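Local coordinates for protein TRAP dicarboxylate transporter, DctP subunit (Anaerococcus prevoti, PDB 4N91) that binds D-glucuronate, in both alpha and beta forms, as the solute-binding component of a TRAP transporter, to which it probably delivers this sugar acid for uptake, at residues S153-K159 with Y231-H237; E217-T221 with A284-A288. All coordinates share one frame; numbering follows the deposited sequence. Where two conformers were deposited one is given.

Interaction 1. Residues S153-K159 with Y231-H237. With BDP (beta-D-glucopyranuronic acid), chain C.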
loop_
_atom_site.group_PDB
_atom_site.type_symbol
_atom_site.label_atom_id
_atom_site.label_comp_id
_atom_site.label_asym_id
_atom_site.label_seq_id
_atom_site.Cartn_x
_atom_site.Cartn_y
_atom_site.Cartn_z
ATOM N N SER A 153 -3.649 -3.886 7.267
ATOM C CA SER A 153 -2.753 -5.023 7.190
ATOM C C SER A 153 -3.250 -5.994 6.118
ATOM O O SER A 153 -4.436 -6.002 5.790
ATOM C CB SER A 153 -2.658 -5.762 8.536
ATOM O OG SER A 153 -3.894 -6.361 8.867
ATOM N N ARG A 154 -2.326 -6.776 5.568
ATOM C CA ARG A 154 -2.643 -7.721 4.515
ATOM C C ARG A 154 -2.702 -9.131 5.070
ATOM O O ARG A 154 -1.807 -9.569 5.795
ATOM C CB ARG A 154 -1.611 -7.637 3.392
ATOM C CG ARG A 154 -1.560 -6.242 2.782
ATOM C CD ARG A 154 -0.552 -6.103 1.733
ATOM N NE ARG A 154 -0.857 -6.800 0.479
ATOM C CZ ARG A 154 -1.430 -6.238 -0.577
ATOM N NH1 ARG A 154 -1.833 -4.969 -0.540
ATOM N NH2 ARG A 154 -1.602 -6.956 -1.679
ATOM N N SER A 155 -3.778 -9.828 4.739
ATOM C CA SER A 155 -4.002 -11.199 5.140
ATOM C C SER A 155 -4.523 -12.008 3.958
ATOM O O SER A 155 -5.136 -11.438 3.059
ATOM C CB SER A 155 -5.074 -11.241 6.214
ATOM O OG SER A 155 -4.583 -10.755 7.451
ATOM N N PHE A 156 -4.378 -13.338 4.025
ATOM C CA PHE A 156 -4.826 -14.227 2.949
ATOM C C PHE A 156 -6.334 -14.399 2.894
ATOM O O PHE A 156 -7.005 -14.552 3.923
ATOM C CB PHE A 156 -4.150 -15.593 3.101
ATOM C CG PHE A 156 -2.673 -15.545 2.853
ATOM C CD1 PHE A 156 -2.195 -15.282 1.597
ATOM C CD2 PHE A 156 -1.758 -15.743 3.889
ATOM C CE1 PHE A 156 -0.829 -15.192 1.364
ATOM C CE2 PHE A 156 -0.415 -15.665 3.655
ATOM C CZ PHE A 156 0.056 -15.382 2.402
ATOM N N TYR A 157 -6.865 -14.437 1.684
ATOM C CA TYR A 157 -8.242 -14.881 1.482
ATOM C C TYR A 157 -8.278 -15.798 0.270
ATOM O O TYR A 157 -7.526 -15.643 -0.692
ATOM C CB TYR A 157 -9.226 -13.721 1.332
ATOM C CG TYR A 157 -8.856 -12.605 0.359
ATOM C CD1 TYR A 157 -8.090 -11.525 0.773
ATOM C CD2 TYR A 157 -9.298 -12.621 -0.963
ATOM C CE1 TYR A 157 -7.786 -10.483 -0.091
ATOM C CE2 TYR A 157 -8.988 -11.603 -1.834
ATOM C CZ TYR A 157 -8.238 -10.525 -1.391
ATOM O OH TYR A 157 -7.938 -9.479 -2.237
ATOM N N THR A 158 -9.153 -16.792 0.349
ATOM C CA THR A 158 -9.203 -17.836 -0.629
ATOM C C THR A 158 -10.650 -18.227 -0.933
ATOM O O THR A 158 -11.567 -17.933 -0.175
ATOM C CB THR A 158 -8.484 -19.074 -0.084
ATOM O OG1 THR A 158 -9.028 -19.366 1.207
ATOM C CG2 THR A 158 -6.976 -18.839 0.063
ATOM N N LYS A 159 -10.821 -18.904 -2.062
ATOM C CA LYS A 159 -12.124 -19.360 -2.522
ATOM C C LYS A 159 -12.562 -20.691 -1.943
ATOM O O LYS A 159 -13.685 -20.812 -1.441
ATOM C CB LYS A 159 -12.081 -19.461 -4.059
ATOM C CG LYS A 159 -13.374 -19.953 -4.683
ATOM C CD LYS A 159 -13.330 -19.749 -6.190
ATOM C CE LYS A 159 -14.651 -20.100 -6.850
ATOM N NZ LYS A 159 -14.952 -21.527 -6.635
ATOM N N TYR A 231 -13.308 -17.024 2.524
ATOM C CA TYR A 231 -12.465 -17.348 3.675
ATOM C C TYR A 231 -11.372 -16.286 3.800
ATOM O O TYR A 231 -10.469 -16.223 2.968
ATOM C CB TYR A 231 -11.809 -18.715 3.533
ATOM C CG TYR A 231 -12.781 -19.866 3.394
ATOM C CD1 TYR A 231 -13.516 -20.325 4.485
ATOM C CD2 TYR A 231 -12.954 -20.502 2.186
ATOM C CE1 TYR A 231 -14.393 -21.378 4.347
ATOM C CE2 TYR A 231 -13.847 -21.554 2.044
ATOM C CZ TYR A 231 -14.567 -21.974 3.118
ATOM O OH TYR A 231 -15.422 -23.061 2.966
ATOM N N TYR A 232 -11.460 -15.473 4.841
ATOM C CA TYR A 232 -10.477 -14.426 5.078
ATOM C C TYR A 232 -9.805 -14.723 6.397
ATOM O O TYR A 232 -10.452 -14.709 7.443
ATOM C CB TYR A 232 -11.125 -13.047 5.081
ATOM C CG TYR A 232 -10.149 -11.874 5.176
ATOM C CD1 TYR A 232 -9.603 -11.493 6.380
ATOM C CD2 TYR A 232 -9.808 -11.137 4.058
ATOM C CE1 TYR A 232 -8.735 -10.417 6.481
ATOM C CE2 TYR A 232 -8.913 -10.063 4.146
ATOM C CZ TYR A 232 -8.393 -9.710 5.380
ATOM O OH TYR A 232 -7.529 -8.665 5.490
ATOM N N SER A 233 -8.505 -14.991 6.337
ATOM C CA SER A 233 -7.751 -15.501 7.468
ATOM C C SER A 233 -6.681 -14.500 7.948
ATOM O O SER A 233 -5.721 -14.240 7.243
ATOM C CB SER A 233 -7.097 -16.825 7.082
ATOM O OG SER A 233 -6.327 -17.353 8.153
ATOM N N TYR A 234 -6.855 -13.974 9.156
ATOM C CA TYR A 234 -6.057 -12.877 9.665
ATOM C C TYR A 234 -4.645 -13.269 10.087
ATOM O O TYR A 234 -4.292 -13.205 11.278
ATOM C CB TYR A 234 -6.785 -12.229 10.835
ATOM C CG TYR A 234 -7.878 -11.224 10.488
ATOM C CD1 TYR A 234 -7.551 -9.942 10.067
ATOM C CD2 TYR A 234 -9.220 -11.525 10.627
ATOM C CE1 TYR A 234 -8.508 -9.014 9.783
ATOM C CE2 TYR A 234 -10.200 -10.587 10.324
ATOM C CZ TYR A 234 -9.824 -9.323 9.921
ATOM O OH TYR A 234 -10.773 -8.377 9.663
ATOM N N ASP A 235 -3.840 -13.675 9.120
ATOM C CA ASP A 235 -2.442 -13.943 9.402
ATOM C C ASP A 235 -1.655 -12.628 9.510
ATOM O O ASP A 235 -0.585 -12.595 10.112
ATOM C CB ASP A 235 -1.838 -14.863 8.361
ATOM C CG ASP A 235 -1.703 -14.208 7.013
ATOM O OD1 ASP A 235 -2.749 -13.819 6.468
ATOM O OD2 ASP A 235 -0.560 -14.087 6.499
HETATM N N MSE A 236 -2.196 -11.562 8.913
HETATM C CA MSE A 236 -1.653 -10.192 9.006
HETATM C C MSE A 236 -0.132 -10.117 8.760
HETATM O O MSE A 236 0.647 -9.572 9.575
HETATM C CB MSE A 236 -2.047 -9.576 10.360
HETATM C CG MSE A 236 -3.550 -9.409 10.509
HETATM SE SE MSE A 236 -4.093 -8.862 12.300
HETATM C CE MSE A 236 -3.358 -7.063 12.228
ATOM N N HIS A 237 0.285 -10.613 7.600
ATOM C CA HIS A 237 1.704 -10.781 7.319
ATOM C C HIS A 237 2.436 -9.489 7.044
ATOM O O HIS A 237 3.647 -9.415 7.266
ATOM C CB HIS A 237 1.957 -11.766 6.178
ATOM C CG HIS A 237 1.073 -11.577 4.988
ATOM N ND1 HIS A 237 -0.019 -12.380 4.758
ATOM C CD2 HIS A 237 1.134 -10.722 3.939
ATOM C CE1 HIS A 237 -0.611 -12.016 3.641
ATOM N NE2 HIS A 237 0.068 -11.016 3.120
HETATM C C1 BDP C . -4.375 -2.059 -1.597
HETATM C C2 BDP C . -3.495 -0.901 -1.714
HETATM C C3 BDP C . -3.288 -0.547 -3.158
HETATM C C4 BDP C . -2.720 -1.640 -3.885
HETATM C C5 BDP C . -3.576 -2.835 -3.718
HETATM C C6 BDP C . -2.938 -4.098 -4.350
HETATM O O2 BDP C . -4.357 0.189 -1.198
HETATM O O3 BDP C . -2.435 0.640 -3.264
HETATM O O4 BDP C . -2.501 -1.389 -5.177
HETATM O O5 BDP C . -3.767 -3.147 -2.294
HETATM O O6A BDP C . -2.645 -3.998 -5.562
HETATM O O1 BDP C . -4.297 -2.502 -0.219
HETATM O O6B BDP C . -2.965 -5.175 -3.711
HETATM O O HOH W 1 -5.649 -8.238 7.618
HETATM O O HOH W 2 -8.419 -18.346 4.014
#
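D235 CG sits between its backbone N and carbonyl carbon (chi1 69°), which swings the carboxylate back across to F156, while the F156 ring, with CG anti to the carbonyl carbon (chi1 -68°), turns toward D235 and H237. OD1 of D235 then accepts F156 N at 3.0 Å, met nearly along the C-O axis, and OD2 accepts a very short hydrogen bond, 2.5 Å, from H237 ND1. This His-carboxylate pair is covered by F156, whose ring centre lies under H237 CE1, 3.6 Å from the ring plane; with an alanine here the imidazole and the neighbouring carboxylate would probably lose their aromatic cover, leaving a gap. R154 O lies over the centre of one face of the H237 ring, whose NE2 bonds to E214. The segments are neighbouring antiparallel strands of a mixed sheet in the periplasmic-binding-protein fold, joined at one end by S233 N to F156 O (2.9 Å, almost straight) and T158 N to Y231 O. Towards the sugar the pairing gives way to side-chain bonds: M236 N donates to S155 OG at 2.9 Å, and a water joins that hydroxyl to Y232 OH, which is also hydrogen-bonded to N215 O. Beyond, the R154 guanidinium meets glucuronate edge-on, NH2 to O6B at 3.0 Å and NH1 to O5 at 3.2 Å, while NE forms a salt bridge with E214.

Interaction 2. Residues E217-T221 with A284-A288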
loop_
_atom_site.group_PDB
_atom_site.type_symbol
_atom_site.label_atom_id
_atom_site.label_comp_id
_atom_site.label_asym_id
_atom_site.label_seq_id
_atom_site.Cartn_x
_atom_site.Cartn_y
_atom_site.Cartn_z
ATOM N N GLU A 217 -9.249 -5.663 4.256
ATOM C CA GLU A 217 -10.648 -6.025 4.109
ATOM C C GLU A 217 -11.402 -5.265 3.020
ATOM O O GLU A 217 -12.415 -5.749 2.535
ATOM C CB GLU A 217 -11.370 -5.864 5.433
ATOM C CG GLU A 217 -10.742 -6.670 6.566
ATOM C CD GLU A 217 -9.713 -5.909 7.401
ATOM O OE1 GLU A 217 -8.970 -5.047 6.875
ATOM O OE2 GLU A 217 -9.661 -6.191 8.631
HETATM N N MSE A 218 -10.899 -4.096 2.639
HETATM C CA MSE A 218 -11.570 -3.272 1.644
HETATM C C MSE A 218 -11.567 -3.934 0.269
HETATM O O MSE A 218 -12.442 -3.682 -0.556
HETATM C CB MSE A 218 -10.952 -1.873 1.602
HETATM C CG MSE A 218 -11.469 -0.948 2.671
HETATM SE SE MSE A 218 -13.210 -0.374 2.135
HETATM C CE MSE A 218 -12.921 1.249 1.103
ATOM N N SER A 219 -10.596 -4.803 0.018
ATOM C CA SER A 219 -10.569 -5.566 -1.225
ATOM C C SER A 219 -11.803 -6.427 -1.362
ATOM O O SER A 219 -12.243 -6.689 -2.475
ATOM C CB SER A 219 -9.343 -6.492 -1.288
ATOM O OG SER A 219 -8.173 -5.747 -1.624
ATOM N N LEU A 220 -12.311 -6.942 -0.249
ATOM C CA LEU A 220 -13.426 -7.868 -0.295
ATOM C C LEU A 220 -14.699 -7.181 -0.772
ATOM O O LEU A 220 -15.521 -7.786 -1.435
ATOM C CB LEU A 220 -13.713 -8.443 1.092
ATOM C CG LEU A 220 -12.600 -9.278 1.725
ATOM C CD1 LEU A 220 -12.923 -9.616 3.170
ATOM C CD2 LEU A 220 -12.394 -10.544 0.907
ATOM N N THR A 221 -14.847 -5.920 -0.386
ATOM C CA THR A 221 -16.123 -5.220 -0.529
ATOM C C THR A 221 -16.024 -4.200 -1.654
ATOM O O THR A 221 -16.713 -4.329 -2.668
ATOM C CB THR A 221 -16.554 -4.590 0.813
ATOM O OG1 THR A 221 -15.497 -3.740 1.306
ATOM C CG2 THR A 221 -16.867 -5.674 1.838
ATOM N N ALA A 284 -16.302 -2.078 6.008
ATOM C CA ALA A 284 -15.939 -3.175 5.119
ATOM C C ALA A 284 -16.078 -4.508 5.847
ATOM O O ALA A 284 -16.597 -5.491 5.295
ATOM C CB ALA A 284 -14.540 -2.994 4.600
ATOM N N LYS A 285 -15.646 -4.553 7.092
ATOM C CA LYS A 285 -15.741 -5.806 7.839
ATOM C C LYS A 285 -17.207 -6.231 7.956
ATOM O O LYS A 285 -17.523 -7.406 7.816
ATOM C CB LYS A 285 -15.136 -5.680 9.230
ATOM C CG LYS A 285 -13.631 -5.488 9.250
ATOM C CD LYS A 285 -13.168 -5.339 10.689
ATOM C CE LYS A 285 -11.858 -4.622 10.787
ATOM N NZ LYS A 285 -11.510 -4.411 12.217
ATOM N N GLU A 286 -18.095 -5.271 8.208
ATOM C CA GLU A 286 -19.510 -5.571 8.390
ATOM C C GLU A 286 -20.146 -6.026 7.074
ATOM O O GLU A 286 -20.891 -7.020 7.027
ATOM C CB GLU A 286 -20.229 -4.347 8.960
ATOM C CG GLU A 286 -21.755 -4.375 8.803
ATOM C CD GLU A 286 -22.409 -5.496 9.586
ATOM O OE1 GLU A 286 -21.734 -6.086 10.458
ATOM O OE2 GLU A 286 -23.602 -5.790 9.328
ATOM N N LYS A 287 -19.854 -5.307 6.001
ATOM C CA LYS A 287 -20.394 -5.633 4.696
ATOM C C LYS A 287 -19.881 -7.009 4.228
ATOM O O LYS A 287 -20.639 -7.807 3.672
ATOM C CB LYS A 287 -20.050 -4.528 3.699
ATOM C CG LYS A 287 -20.355 -4.850 2.244
ATOM C CD LYS A 287 -21.817 -4.639 1.878
ATOM C CE LYS A 287 -22.103 -5.139 0.456
ATOM N NZ LYS A 287 -21.020 -4.776 -0.517
ATOM N N ALA A 288 -18.606 -7.298 4.485
ATOM C CA ALA A 288 -18.053 -8.622 4.157
ATOM C C ALA A 288 -18.817 -9.730 4.892
ATOM O O ALA A 288 -19.193 -10.750 4.305
ATOM C CB ALA A 288 -16.573 -8.679 4.494
#
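A284 meets T221 and M218 through its methyl group, which points at the short helical turn formed by 218-221. Its CB lies 3.5 Å from T221 OG1 and 3.8 Å from the selenium of M218, a selenomethionine in which, in the conformer given, the bend at chi2 (-76°) brings SE alongside the alanine. The small side chain lets the two backbones come close, with A284 CA 5.6 Å from M218 CA. K285, next along the helix, runs extended beyond CG and crosses E217 obliquely. The aliphatic part of the lysine does the touching: CE is 3.5 Å from E217 OE2, whereas NZ remains 4.4 Å from that oxygen, beyond a salt bridge. The opposite charges may still attract, but OE2 has a firmer partner in the hydroxyl of Y234. K287 returns to the contact with its CG, 3.6 Å from T221 CG2. That methyl stands anti to the threonine carbonyl carbon, with OG1 between the backbone N and the carbonyl carbon (chi1 55°), a setting that turns the methyl toward K287 and A288 and the hydroxyl toward A284. A288 closes the series one helical turn after A284: its CB is 4.0 Å from L220 CD1 and equally far from T221 CG2. No hydrogen bond crosses between the segments, and the contact is van der Waals packing, largely of methyl, methylene and selenium atoms, with a carboxylate and a hydroxyl taking part. It places the short turn against the long helix 256-290, where M218 also rests on W277 and A280 and E217 on V281, while L220, besides touching A288, also packs on Y157 of strand 154-158 and Y232 of strand 231-238.

In the fold
Both contacts are largely buried, their centres 12 Å apart, yet they differ in kind. Interaction 1 pairs two strands of one sheet through backbone bonds, a buried carboxylate and an imidazole, and reaches the sugar through R154; interaction 2 packs a helical turn on a long helix with no hydrogen bond between them, its lysines lying toward the surface. They share no segment but touch directly: Y234 OH probably bonds E217 OE2 at 2.7 Å, and L220 CD1 packs 3.6 Å from Y232 CD2. The turn 217-221 thus lies between the sheet and helix 256-290, and along the chain the four segments alternate between the two contacts.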